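Local atomic coordinates of putative oxidoreductase molybdopterin-binding subunit (Sulfolobus tokodaii, PDB entry 4ZOH), a protein that binds a molybdenum pterin cytosine dinucleotide cofactor and probably carries the oxidation site of an enzyme of the xanthine dehydrogenase and aldehyde oxidase family. Residues 368-373 against 383-388; 411-416 against 565-570; 486-491 against 663-668; 591-596 against 656-661. All coordinates share one frame; numbering follows the deposited sequence.

Contact 1: residues 368-373 against 383-388; sequences DTLPYT and GNVKKL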
# COMPACT_ATOMS: atom_id res chain seq x y z
N ASP A 368 -34.33 -31.20 -32.74
CA ASP A 368 -35.29 -30.29 -33.39
C ASP A 368 -35.55 -29.10 -32.48
O ASP A 368 -34.94 -28.03 -32.67
CB ASP A 368 -36.56 -31.04 -33.78
CG ASP A 368 -36.24 -32.42 -34.38
OD1 ASP A 368 -36.69 -33.44 -33.82
OD2 ASP A 368 -35.47 -32.51 -35.37
N THR A 369 -36.37 -29.30 -31.45
CA THR A 369 -36.63 -28.22 -30.50
C THR A 369 -36.10 -28.44 -29.06
O THR A 369 -35.84 -29.57 -28.59
CB THR A 369 -38.12 -27.81 -30.45
OG1 THR A 369 -38.91 -28.92 -30.02
CG2 THR A 369 -38.60 -27.27 -31.84
N LEU A 370 -35.93 -27.31 -28.39
CA LEU A 370 -35.48 -27.23 -27.03
C LEU A 370 -36.70 -26.82 -26.22
O LEU A 370 -37.52 -26.09 -26.76
CB LEU A 370 -34.28 -26.25 -26.93
CG LEU A 370 -33.04 -26.68 -27.70
CD1 LEU A 370 -31.87 -25.88 -27.19
CD2 LEU A 370 -32.66 -28.15 -27.51
N PRO A 371 -36.88 -27.27 -24.97
CA PRO A 371 -35.94 -28.06 -24.16
C PRO A 371 -35.75 -29.47 -24.65
O PRO A 371 -36.67 -30.02 -25.22
CB PRO A 371 -36.63 -28.16 -22.80
CG PRO A 371 -37.72 -27.16 -22.80
CD PRO A 371 -38.08 -26.88 -24.23
N TYR A 372 -34.58 -30.05 -24.40
CA TYR A 372 -34.31 -31.43 -24.71
C TYR A 372 -33.35 -31.96 -23.65
O TYR A 372 -32.38 -31.26 -23.30
CB TYR A 372 -33.59 -31.48 -26.02
CG TYR A 372 -33.35 -32.84 -26.63
CD1 TYR A 372 -34.34 -33.46 -27.46
CD2 TYR A 372 -32.13 -33.52 -26.42
CE1 TYR A 372 -34.09 -34.70 -28.09
CE2 TYR A 372 -31.87 -34.75 -27.02
CZ TYR A 372 -32.85 -35.32 -27.88
OH TYR A 372 -32.60 -36.50 -28.49
N THR A 373 -33.59 -33.17 -23.16
CA THR A 373 -32.61 -33.80 -22.27
C THR A 373 -31.74 -34.81 -23.02
O THR A 373 -32.24 -35.79 -23.55
CB THR A 373 -33.26 -34.47 -21.09
OG1 THR A 373 -34.06 -33.50 -20.43
CG2 THR A 373 -32.24 -34.99 -20.10
N GLY A 383 -33.82 -22.46 -26.94
CA GLY A 383 -33.24 -22.17 -28.25
C GLY A 383 -33.76 -23.13 -29.30
O GLY A 383 -34.73 -23.86 -29.08
N ASN A 384 -33.04 -23.19 -30.41
CA ASN A 384 -33.47 -23.95 -31.55
C ASN A 384 -32.29 -24.23 -32.37
O ASN A 384 -31.90 -23.37 -33.18
CB ASN A 384 -34.49 -23.15 -32.40
CG ASN A 384 -35.08 -23.97 -33.57
OD1 ASN A 384 -34.40 -24.79 -34.26
ND2 ASN A 384 -36.33 -23.71 -33.83
N VAL A 385 -31.74 -25.44 -32.21
CA VAL A 385 -30.48 -25.80 -32.80
C VAL A 385 -30.58 -25.83 -34.33
O VAL A 385 -29.75 -25.23 -35.00
CB VAL A 385 -29.97 -27.16 -32.25
CG1 VAL A 385 -28.60 -27.51 -32.83
CG2 VAL A 385 -29.87 -27.12 -30.73
N LYS A 386 -31.60 -26.53 -34.86
CA LYS A 386 -31.79 -26.74 -36.31
C LYS A 386 -31.81 -25.41 -37.02
O LYS A 386 -31.09 -25.22 -38.00
CB LYS A 386 -33.12 -27.45 -36.58
CG LYS A 386 -33.02 -28.94 -36.58
CD LYS A 386 -32.86 -29.48 -37.97
CE LYS A 386 -33.64 -30.77 -38.04
NZ LYS A 386 -33.66 -31.16 -39.47
N LYS A 387 -32.60 -24.50 -36.47
CA LYS A 387 -32.81 -23.18 -37.04
C LYS A 387 -31.55 -22.35 -37.06
O LYS A 387 -31.30 -21.62 -38.03
CB LYS A 387 -33.88 -22.48 -36.21
CG LYS A 387 -34.20 -21.03 -36.56
CD LYS A 387 -35.56 -20.74 -35.93
CE LYS A 387 -36.19 -19.50 -36.53
NZ LYS A 387 -36.14 -18.34 -35.60
N LEU A 388 -30.75 -22.47 -36.00
CA LEU A 388 -29.44 -21.82 -35.96
C LEU A 388 -28.54 -22.42 -37.00
O LEU A 388 -27.81 -21.71 -37.64
CB LEU A 388 -28.80 -21.87 -34.56
CG LEU A 388 -27.68 -20.86 -34.43
CD1 LEU A 388 -27.70 -20.12 -33.12
CD2 LEU A 388 -26.38 -21.61 -34.57
O HOH W 1 -36.65 -23.09 -26.84

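Contact 2: residues 411-416 against 565-570; sequences YIEITA and TTPYGV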
# COMPACT_ATOMS: atom_id res chain seq x y z
N TYR A 411 -21.72 -26.80 -31.42
CA TYR A 411 -21.43 -27.06 -30.04
C TYR A 411 -22.67 -26.77 -29.26
O TYR A 411 -23.55 -26.00 -29.70
CB TYR A 411 -20.20 -26.21 -29.54
CG TYR A 411 -20.56 -24.78 -29.29
CD1 TYR A 411 -21.06 -24.38 -28.05
CD2 TYR A 411 -20.50 -23.79 -30.35
CE1 TYR A 411 -21.46 -23.06 -27.83
CE2 TYR A 411 -20.86 -22.46 -30.13
CZ TYR A 411 -21.33 -22.10 -28.88
OH TYR A 411 -21.74 -20.81 -28.63
N ILE A 412 -22.75 -27.38 -28.10
CA ILE A 412 -23.69 -26.94 -27.05
C ILE A 412 -22.85 -26.95 -25.74
O ILE A 412 -21.79 -27.55 -25.76
CB ILE A 412 -24.95 -27.80 -27.01
CG1 ILE A 412 -25.98 -27.16 -26.10
CG2 ILE A 412 -24.64 -29.29 -26.77
CD1 ILE A 412 -27.44 -27.29 -26.50
N GLU A 413 -23.29 -26.27 -24.67
CA GLU A 413 -22.38 -25.86 -23.66
C GLU A 413 -23.17 -25.64 -22.40
O GLU A 413 -24.39 -25.46 -22.49
CB GLU A 413 -21.55 -24.62 -24.17
CG GLU A 413 -21.10 -23.50 -23.22
CD GLU A 413 -19.98 -23.92 -22.26
OE1 GLU A 413 -19.83 -25.18 -22.00
OE2 GLU A 413 -19.27 -22.99 -21.76
N ILE A 414 -22.50 -25.70 -21.23
CA ILE A 414 -23.20 -25.54 -19.92
C ILE A 414 -22.58 -24.36 -19.20
O ILE A 414 -21.39 -24.26 -19.14
CB ILE A 414 -23.20 -26.85 -19.07
CG1 ILE A 414 -21.85 -27.59 -19.19
CG2 ILE A 414 -24.34 -27.77 -19.56
CD1 ILE A 414 -21.62 -28.78 -18.22
N THR A 415 -23.40 -23.48 -18.63
CA THR A 415 -22.84 -22.24 -18.08
C THR A 415 -23.70 -21.81 -16.94
O THR A 415 -24.80 -22.35 -16.78
CB THR A 415 -22.89 -21.06 -19.13
OG1 THR A 415 -24.24 -20.60 -19.24
CG2 THR A 415 -22.28 -21.46 -20.50
N ALA A 416 -23.22 -20.80 -16.17
CA ALA A 416 -24.02 -20.09 -15.15
C ALA A 416 -24.37 -21.02 -13.96
O ALA A 416 -25.53 -21.13 -13.48
CB ALA A 416 -25.26 -19.45 -15.76
N THR A 565 -27.68 -23.06 -17.68
CA THR A 565 -28.27 -22.64 -18.96
C THR A 565 -27.30 -22.94 -20.10
O THR A 565 -26.06 -22.83 -19.93
CB THR A 565 -28.67 -21.18 -18.91
OG1 THR A 565 -29.54 -20.87 -20.01
CG2 THR A 565 -27.42 -20.22 -18.92
N THR A 566 -27.85 -23.34 -21.25
CA THR A 566 -27.02 -23.95 -22.32
C THR A 566 -27.00 -23.12 -23.64
O THR A 566 -28.01 -23.11 -24.35
CB THR A 566 -27.51 -25.39 -22.62
OG1 THR A 566 -28.90 -25.34 -23.05
CG2 THR A 566 -27.36 -26.33 -21.35
N PRO A 567 -25.88 -22.38 -23.95
CA PRO A 567 -25.80 -21.75 -25.29
C PRO A 567 -25.36 -22.81 -26.27
O PRO A 567 -24.91 -23.88 -25.84
CB PRO A 567 -24.68 -20.72 -25.14
CG PRO A 567 -23.75 -21.37 -24.13
CD PRO A 567 -24.72 -21.98 -23.11
N TYR A 568 -25.42 -22.49 -27.56
CA TYR A 568 -25.06 -23.42 -28.63
C TYR A 568 -24.70 -22.57 -29.85
O TYR A 568 -25.07 -21.39 -29.93
CB TYR A 568 -26.27 -24.36 -28.96
CG TYR A 568 -27.55 -23.58 -29.32
CD1 TYR A 568 -27.90 -23.35 -30.67
CD2 TYR A 568 -28.37 -23.03 -28.32
CE1 TYR A 568 -29.06 -22.64 -30.98
CE2 TYR A 568 -29.50 -22.30 -28.63
CZ TYR A 568 -29.84 -22.09 -29.97
OH TYR A 568 -30.95 -21.34 -30.27
N GLY A 569 -23.98 -23.15 -30.80
CA GLY A 569 -23.80 -22.46 -32.05
C GLY A 569 -23.09 -23.28 -33.07
O GLY A 569 -22.84 -24.45 -32.84
N VAL A 570 -22.79 -22.66 -34.22
CA VAL A 570 -22.05 -23.34 -35.28
C VAL A 570 -20.91 -22.40 -35.73
O VAL A 570 -21.13 -21.18 -35.85
CB VAL A 570 -23.01 -23.79 -36.45
CG1 VAL A 570 -23.90 -22.62 -36.93
CG2 VAL A 570 -22.21 -24.30 -37.64
O HOH W 2 -28.14 -21.34 -15.04

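Contact 3: residues 486-491 against 663-668; sequences TVTIGG and HPTGSK. With MCN (pterin cytosine dinucleotide), chain D.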
# COMPACT_ATOMS: atom_id res chain seq x y z
N THR A 486 -20.54 -15.16 -14.82
CA THR A 486 -20.52 -13.84 -14.17
C THR A 486 -21.60 -12.88 -14.64
O THR A 486 -22.34 -12.31 -13.78
CB THR A 486 -19.16 -13.18 -14.30
OG1 THR A 486 -18.18 -14.07 -13.78
CG2 THR A 486 -19.14 -11.90 -13.58
N VAL A 487 -21.76 -12.71 -15.95
CA VAL A 487 -22.79 -11.73 -16.35
C VAL A 487 -24.21 -12.29 -16.01
O VAL A 487 -25.12 -11.55 -15.64
CB VAL A 487 -22.67 -11.25 -17.83
CG1 VAL A 487 -23.24 -12.29 -18.78
CG2 VAL A 487 -23.38 -9.88 -17.98
N THR A 488 -24.36 -13.60 -16.09
CA THR A 488 -25.68 -14.20 -15.87
C THR A 488 -26.07 -14.26 -14.39
O THR A 488 -27.11 -13.71 -14.00
CB THR A 488 -25.69 -15.60 -16.50
OG1 THR A 488 -25.37 -15.44 -17.86
CG2 THR A 488 -27.10 -16.26 -16.45
N ILE A 489 -25.28 -14.99 -13.60
CA ILE A 489 -25.57 -15.14 -12.16
C ILE A 489 -25.23 -13.86 -11.37
O ILE A 489 -26.03 -13.34 -10.51
CB ILE A 489 -24.82 -16.36 -11.57
CG1 ILE A 489 -25.08 -17.63 -12.40
CG2 ILE A 489 -25.28 -16.58 -10.13
CD1 ILE A 489 -26.56 -17.93 -12.75
N GLY A 490 -24.03 -13.34 -11.62
CA GLY A 490 -23.64 -12.11 -10.95
C GLY A 490 -24.53 -10.96 -11.45
O GLY A 490 -24.89 -10.07 -10.68
N GLY A 491 -24.90 -10.96 -12.73
CA GLY A 491 -25.76 -9.83 -13.23
C GLY A 491 -27.18 -9.93 -12.66
O GLY A 491 -27.84 -8.90 -12.35
N HIS A 663 -32.90 -16.95 -16.18
CA HIS A 663 -32.46 -15.95 -15.19
C HIS A 663 -32.98 -14.55 -15.53
O HIS A 663 -33.26 -14.25 -16.70
CB HIS A 663 -30.91 -15.97 -15.11
CG HIS A 663 -30.36 -17.34 -14.79
ND1 HIS A 663 -30.53 -17.95 -13.56
CD2 HIS A 663 -29.70 -18.22 -15.56
CE1 HIS A 663 -29.93 -19.14 -13.57
NE2 HIS A 663 -29.44 -19.33 -14.79
N PRO A 664 -33.08 -13.67 -14.52
CA PRO A 664 -33.60 -12.32 -14.76
C PRO A 664 -32.84 -11.53 -15.84
O PRO A 664 -33.38 -10.59 -16.38
CB PRO A 664 -33.46 -11.60 -13.39
CG PRO A 664 -33.44 -12.71 -12.39
CD PRO A 664 -32.90 -13.96 -13.09
N THR A 665 -31.62 -11.91 -16.18
CA THR A 665 -30.91 -11.21 -17.24
C THR A 665 -31.32 -11.78 -18.61
O THR A 665 -31.10 -11.11 -19.61
CB THR A 665 -29.38 -11.30 -17.11
OG1 THR A 665 -29.00 -12.69 -17.16
CG2 THR A 665 -28.94 -10.69 -15.78
N GLY A 666 -31.87 -13.01 -18.64
CA GLY A 666 -32.08 -13.77 -19.92
C GLY A 666 -30.83 -14.29 -20.63
O GLY A 666 -30.91 -15.00 -21.67
N SER A 667 -29.65 -13.98 -20.06
CA SER A 667 -28.36 -14.27 -20.71
C SER A 667 -27.81 -15.67 -20.37
O SER A 667 -28.09 -16.22 -19.32
CB SER A 667 -27.34 -13.22 -20.21
OG SER A 667 -27.01 -13.43 -18.83
N LYS A 668 -26.99 -16.22 -21.26
CA LYS A 668 -26.22 -17.41 -21.01
C LYS A 668 -24.77 -16.99 -21.18
O LYS A 668 -24.49 -15.94 -21.81
CB LYS A 668 -26.56 -18.53 -22.06
CG LYS A 668 -28.09 -18.70 -22.22
CD LYS A 668 -28.48 -19.91 -23.08
CE LYS A 668 -30.01 -20.12 -23.15
NZ LYS A 668 -30.21 -21.47 -23.81
N1 MCN D . -21.61 -11.28 -22.22
C2 MCN D . -22.73 -10.60 -22.67
N3 MCN D . -23.90 -11.25 -22.95
C4 MCN D . -23.94 -12.63 -22.77
C5 MCN D . -22.82 -13.33 -22.32
C6 MCN D . -21.64 -12.64 -22.02
O2 MCN D . -22.75 -9.37 -22.84
N4 MCN D . -25.07 -13.25 -23.04
C1' MCN D . -20.41 -10.49 -21.94
C2D MCN D . -20.41 -10.09 -20.46
O2' MCN D . -20.98 -8.83 -20.23
C3' MCN D . -18.94 -9.96 -20.16
C4D MCN D . -18.46 -11.19 -20.82
O4D MCN D . -19.25 -11.26 -22.09
O3' MCN D . -18.34 -8.85 -20.73
C5' MCN D . -18.89 -12.10 -19.68
O5' MCN D . -18.88 -13.36 -20.04
PA MCN D . -19.56 -14.54 -19.15
O1A MCN D . -20.49 -14.19 -18.09
O2A MCN D . -19.98 -15.42 -20.30
O3A MCN D . -18.10 -15.18 -18.61
PB MCN D . -17.36 -14.62 -17.29
O1B MCN D . -17.93 -15.38 -16.10
O2B MCN D . -17.34 -13.16 -17.14
O3B MCN D . -15.94 -15.06 -17.62
C10 MCN D . -15.38 -16.35 -17.25
C9' MCN D . -14.71 -17.00 -18.44
C8' MCN D . -13.92 -18.15 -18.08
S8' MCN D . -14.65 -19.47 -17.17
C7' MCN D . -12.65 -18.32 -18.52
S7' MCN D . -11.70 -19.80 -18.22
C6' MCN D . -12.00 -17.37 -19.41
C7 MCN D . -13.06 -16.45 -20.09
O9' MCN D . -13.93 -15.99 -19.06
N5' MCN D . -10.93 -16.61 -18.75
C4A MCN D . -10.57 -15.30 -19.13
N8' MCN D . -12.40 -15.27 -20.72
C4B MCN D . -11.31 -14.66 -20.16
N1' MCN D . -11.00 -13.44 -20.61
C2' MCN D . -9.99 -12.78 -20.05
N2' MCN D . -9.72 -11.58 -20.50
N3' MCN D . -9.18 -13.35 -19.01
C4' MCN D . -9.45 -14.66 -18.54
O4' MCN D . -8.74 -15.17 -17.63

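Contact 4: residues 591-596 against 656-661; sequences VDDVGT and EILGKS. With MCN (pterin cytosine dinucleotide), chain D.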
# COMPACT_ATOMS: atom_id res chain seq x y z
N VAL A 591 -21.32 -18.49 -35.29
CA VAL A 591 -22.71 -18.08 -35.06
C VAL A 591 -23.12 -18.62 -33.72
O VAL A 591 -23.23 -19.82 -33.59
CB VAL A 591 -23.65 -18.58 -36.21
CG1 VAL A 591 -25.08 -18.16 -35.89
CG2 VAL A 591 -23.21 -17.95 -37.53
N ASP A 592 -23.43 -17.76 -32.74
CA ASP A 592 -23.73 -18.23 -31.38
C ASP A 592 -25.11 -17.86 -30.89
O ASP A 592 -25.67 -16.79 -31.22
CB ASP A 592 -22.71 -17.63 -30.38
CG ASP A 592 -21.26 -18.12 -30.60
OD1 ASP A 592 -21.02 -19.25 -31.05
OD2 ASP A 592 -20.32 -17.32 -30.36
N ASP A 593 -25.69 -18.69 -30.04
CA ASP A 593 -26.89 -18.22 -29.37
C ASP A 593 -26.61 -18.28 -27.87
O ASP A 593 -26.56 -19.37 -27.28
CB ASP A 593 -28.14 -19.02 -29.76
CG ASP A 593 -29.41 -18.55 -29.03
OD1 ASP A 593 -29.33 -17.68 -28.11
OD2 ASP A 593 -30.53 -19.05 -29.33
N VAL A 594 -26.42 -17.11 -27.28
CA VAL A 594 -26.07 -17.01 -25.86
C VAL A 594 -27.13 -16.31 -25.06
O VAL A 594 -26.86 -15.71 -23.99
CB VAL A 594 -24.64 -16.40 -25.62
CG1 VAL A 594 -23.56 -17.39 -26.03
CG2 VAL A 594 -24.46 -15.03 -26.30
N GLY A 595 -28.38 -16.43 -25.53
CA GLY A 595 -29.48 -15.75 -24.86
C GLY A 595 -29.38 -14.24 -25.09
O GLY A 595 -28.69 -13.79 -26.04
N THR A 596 -30.07 -13.44 -24.25
CA THR A 596 -29.86 -11.98 -24.24
C THR A 596 -28.37 -11.62 -24.22
O THR A 596 -27.63 -12.11 -23.34
CB THR A 596 -30.58 -11.34 -23.07
OG1 THR A 596 -31.85 -11.98 -22.94
CG2 THR A 596 -30.76 -9.78 -23.26
N GLU A 656 -27.62 -14.94 -32.44
CA GLU A 656 -29.09 -14.99 -32.60
C GLU A 656 -29.66 -15.22 -31.23
O GLU A 656 -29.08 -16.00 -30.47
CB GLU A 656 -29.53 -16.12 -33.53
CG GLU A 656 -28.83 -16.14 -34.89
CD GLU A 656 -29.38 -15.10 -35.90
OE1 GLU A 656 -30.58 -14.72 -35.82
OE2 GLU A 656 -28.62 -14.67 -36.81
N ILE A 657 -30.74 -14.54 -30.88
CA ILE A 657 -31.41 -14.78 -29.64
C ILE A 657 -32.69 -15.58 -29.92
O ILE A 657 -33.77 -14.98 -30.10
CB ILE A 657 -31.69 -13.46 -28.91
CG1 ILE A 657 -30.41 -12.63 -28.83
CG2 ILE A 657 -32.41 -13.71 -27.58
CD1 ILE A 657 -30.60 -11.19 -28.37
N LEU A 658 -32.56 -16.91 -29.95
CA LEU A 658 -33.72 -17.85 -30.10
C LEU A 658 -34.08 -18.47 -28.74
O LEU A 658 -35.23 -18.86 -28.49
CB LEU A 658 -33.34 -18.98 -31.06
CG LEU A 658 -32.61 -18.58 -32.35
CD1 LEU A 658 -32.21 -19.79 -33.18
CD2 LEU A 658 -33.52 -17.61 -33.16
N GLY A 659 -33.11 -18.56 -27.84
CA GLY A 659 -33.32 -19.16 -26.51
C GLY A 659 -32.64 -18.32 -25.44
O GLY A 659 -31.43 -18.20 -25.46
N LYS A 660 -33.44 -17.69 -24.57
CA LYS A 660 -32.99 -17.01 -23.33
C LYS A 660 -32.88 -18.00 -22.15
O LYS A 660 -33.47 -19.10 -22.16
CB LYS A 660 -33.90 -15.86 -22.94
CG LYS A 660 -34.01 -14.73 -23.98
CD LYS A 660 -35.20 -13.82 -23.70
CE LYS A 660 -35.25 -13.30 -22.27
NZ LYS A 660 -36.59 -12.74 -21.88
N SER A 661 -32.09 -17.60 -21.16
CA SER A 661 -31.92 -18.42 -19.97
C SER A 661 -33.13 -18.15 -19.08
O SER A 661 -33.86 -17.19 -19.32
CB SER A 661 -30.61 -18.02 -19.26
OG SER A 661 -30.84 -16.82 -18.57
N1 MCN D . -21.61 -11.28 -22.22
C2 MCN D . -22.73 -10.60 -22.67
N3 MCN D . -23.90 -11.25 -22.95
C4 MCN D . -23.94 -12.63 -22.77
C5 MCN D . -22.82 -13.33 -22.32
C6 MCN D . -21.64 -12.64 -22.02
O2 MCN D . -22.75 -9.37 -22.84
N4 MCN D . -25.07 -13.25 -23.04
C1' MCN D . -20.41 -10.49 -21.94
C2D MCN D . -20.41 -10.09 -20.46
O2' MCN D . -20.98 -8.83 -20.23
C3' MCN D . -18.94 -9.96 -20.16
C4D MCN D . -18.46 -11.19 -20.82
O4D MCN D . -19.25 -11.26 -22.09
O3' MCN D . -18.34 -8.85 -20.73
C5' MCN D . -18.89 -12.10 -19.68
O5' MCN D . -18.88 -13.36 -20.04
PA MCN D . -19.56 -14.54 -19.15
O1A MCN D . -20.49 -14.19 -18.09
O2A MCN D . -19.98 -15.42 -20.30
O3A MCN D . -18.10 -15.18 -18.61
PB MCN D . -17.36 -14.62 -17.29
O1B MCN D . -17.93 -15.38 -16.10
O2B MCN D . -17.34 -13.16 -17.14
O3B MCN D . -15.94 -15.06 -17.62
C10 MCN D . -15.38 -16.35 -17.25
C9' MCN D . -14.71 -17.00 -18.44
C8' MCN D . -13.92 -18.15 -18.08
S8' MCN D . -14.65 -19.47 -17.17
C7' MCN D . -12.65 -18.32 -18.52
S7' MCN D . -11.70 -19.80 -18.22
C6' MCN D . -12.00 -17.37 -19.41
C7 MCN D . -13.06 -16.45 -20.09
O9' MCN D . -13.93 -15.99 -19.06
N5' MCN D . -10.93 -16.61 -18.75
C4A MCN D . -10.57 -15.30 -19.13
N8' MCN D . -12.40 -15.27 -20.72
C4B MCN D . -11.31 -14.66 -20.16
N1' MCN D . -11.00 -13.44 -20.61
C2' MCN D . -9.99 -12.78 -20.05
N2' MCN D . -9.72 -11.58 -20.50
N3' MCN D . -9.18 -13.35 -19.01
C4' MCN D . -9.45 -14.66 -18.54
O4' MCN D . -8.74 -15.17 -17.63
O HOH W 3 -29.45 -19.94 -26.31
O HOH W 4 -27.54 -14.79 -28.41

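Contact 1: residues 368-373 against 383-388
D368 and N384 bring the two flat side-chain groups to this contact, and each meets the facing segment through an oxygen. OD2 of D368 lies 3.7 Å from K386 CE, while the amide oxygen N384 OD1 comes within 3.6 Å of D368 O. D368 and K386 run side by side, yet OD2 and NZ stay 4.7 Å apart, and NZ bonds to L363 O while OD2 makes a long, weak ion pair with K310. Chi1 of -175° carries N384 CG to the far side of CB from the backbone N, and OD1 takes the N-H of K387 (N to OD1 2.9 Å) from above the carbonyl plane: the N-cap of helix 385-401. An alanine here is likely to leave K387 N without that acceptor and the first helical turn less firmly held. L370 CB sits 3.2 Å from G383 O, and L370 CD1 reaches V385 CG2 at 4.3 Å. A water accepts from G383 N and donates to L370 O. With no direct hydrogen bond between the segments, the chemistry implies a surface junction held by van der Waals packing of L370 and by this shared water; the cap itself stays within 383-388.

Contact 2: residues 411-416 against 565-570
Y411 lays its side chain over the backbone of Y568 and G569. From CB, a chi1 of 77° sets CG between the backbone N and the carbonyl carbon and folds the ring across the partner strand. CG stands 4.1 Å from G569 N; CD2 meets G569 O; CE2 comes to 3.3 Å from G569 N. On the other rim CE1 faces Y568 CA at 3.7 Å. One face thus rests on the peptide linking Y568 to G569, whose bare glycine lets the ring come so close. CZ follows over the same peptide, and OH ends 3.6 Å from Y568 O, with a weak hydrogen bond to D592. Below the ring Y411 and G569 form an antiparallel hydrogen-bonded pair, N to O 3.0 Å one way and 3.1 Å the other. I412 and Y568 follow as a non-hydrogen-bonded pair, their side chains on the opposite face. Farther along, T415 OG1 donates to T565 O at 3.0 Å from above the carbonyl plane; P567 CG lies against E413 CG, and its CD meets T415 CG2. The contact joins strand 405-412, at one edge of its sheet, to strand 568-577; helix 673-688 packs on Y411 and E413, helix 288-304 on I412 and I414.

Contact 3: residues 486-491 against 663-668
T488 and S667 make the tight part of this contact: their hydroxyls share a hydrogen bond of 2.8 Å between OG1 and OG, and T488 CG2 is pressed to 3.0 Å from S667 O. S667 OG also bonds to T665 OG1 at 2.7 Å, so one serine oxygen is gripped by two threonines. A chi1 of 70° holds OG between the S667 backbone N and carbonyl carbon. The T488 side chain crosses that of H663 at about a right angle, CG2 lying 3.4 Å from CD2, while I489 CD1 sits over a face of the imidazole in a CH-pi contact, 3.9 Å from its centroid; H663 ND1 bonds to Y558 OH. T665 CG2 packs on G491 C at 3.7 Å; the looser side is P664, which the type I turn from H663 to G666 puts at the surface. T486 and V487 meet the cofactor: T486 N and OG1 donate to O1B, V487 N to O1A at 2.9 Å; from the loop, K668 O accepts from the cytosine N4. The chemistry implies a pyrophosphate seat at a helix N-terminus, where the helix dipole would probably help hold the negative charge, while the hydroxyl chain ties this helix to the cytosine-binding loop.

Contact 4: residues 591-596 against 656-661
D593 reaches L658 and G659 because chi1 of 179° sets its CG opposite the backbone N and chi2 of -7° turns the two carboxylate oxygens to different tasks. OD2 accepts from L658 N at 3.0 Å, the donor standing above the carboxylate plane, and weakly from G659 N; Y568 OH adds another weak bond. OD1 turns back to its own segment and takes G595 N at 3.0 Å nearly along the C-O axis, closing an Asx turn. The same oxygen lies 2.9 Å from E656 O, a meeting of two acceptors. Replacing the aspartate by an alanine would probably leave L658 N and G595 N without this acceptor, undo the Asx turn and let the 656-661 segment shift. Two waters help bridge the segments: one donates to D593 O and G659 O, the other accepts from V594 N and has E656 O within reach. G595 CA comes 3.2 Å from G659 O, and I657 CG1 lies against G595 O at 3.5 Å. Past the turn, T596 O accepts the cytosine N4 of the cofactor at 2.8 Å. Between E656 N and D592 O a bond of 3.0 Å follows on from the parallel pairing of strands 583-593 and 651-655. Strand 568-577 flanks 583-593 on its other side, and L388 of helix 385-401 packs on V591 and D593.

In the fold
Contacts 1, 2 and 4 touch one another, contact 2 having its centre about 11 Å from that of contact 1 and about 9 Å from that of contact 4, and contact 3 touches contacts 2 and 4. Y568 links the first three: its OH is 2.8 Å from N384 N and approaches D593. Contact 4 lies within the loop closed by contact 3, and K668 N meets V594 O at 2.8 Å, while K668 NZ reaches T566 O at 2.8 Å. Contacts 3 and 4 converge on the cofactor's cytosine N4. T415 has its side chain about 6 Å from the dinucleotide, E413 about 9 Å from the molybdenum; contact 1 is outermost, G383 about 13 Å from the dinucleotide.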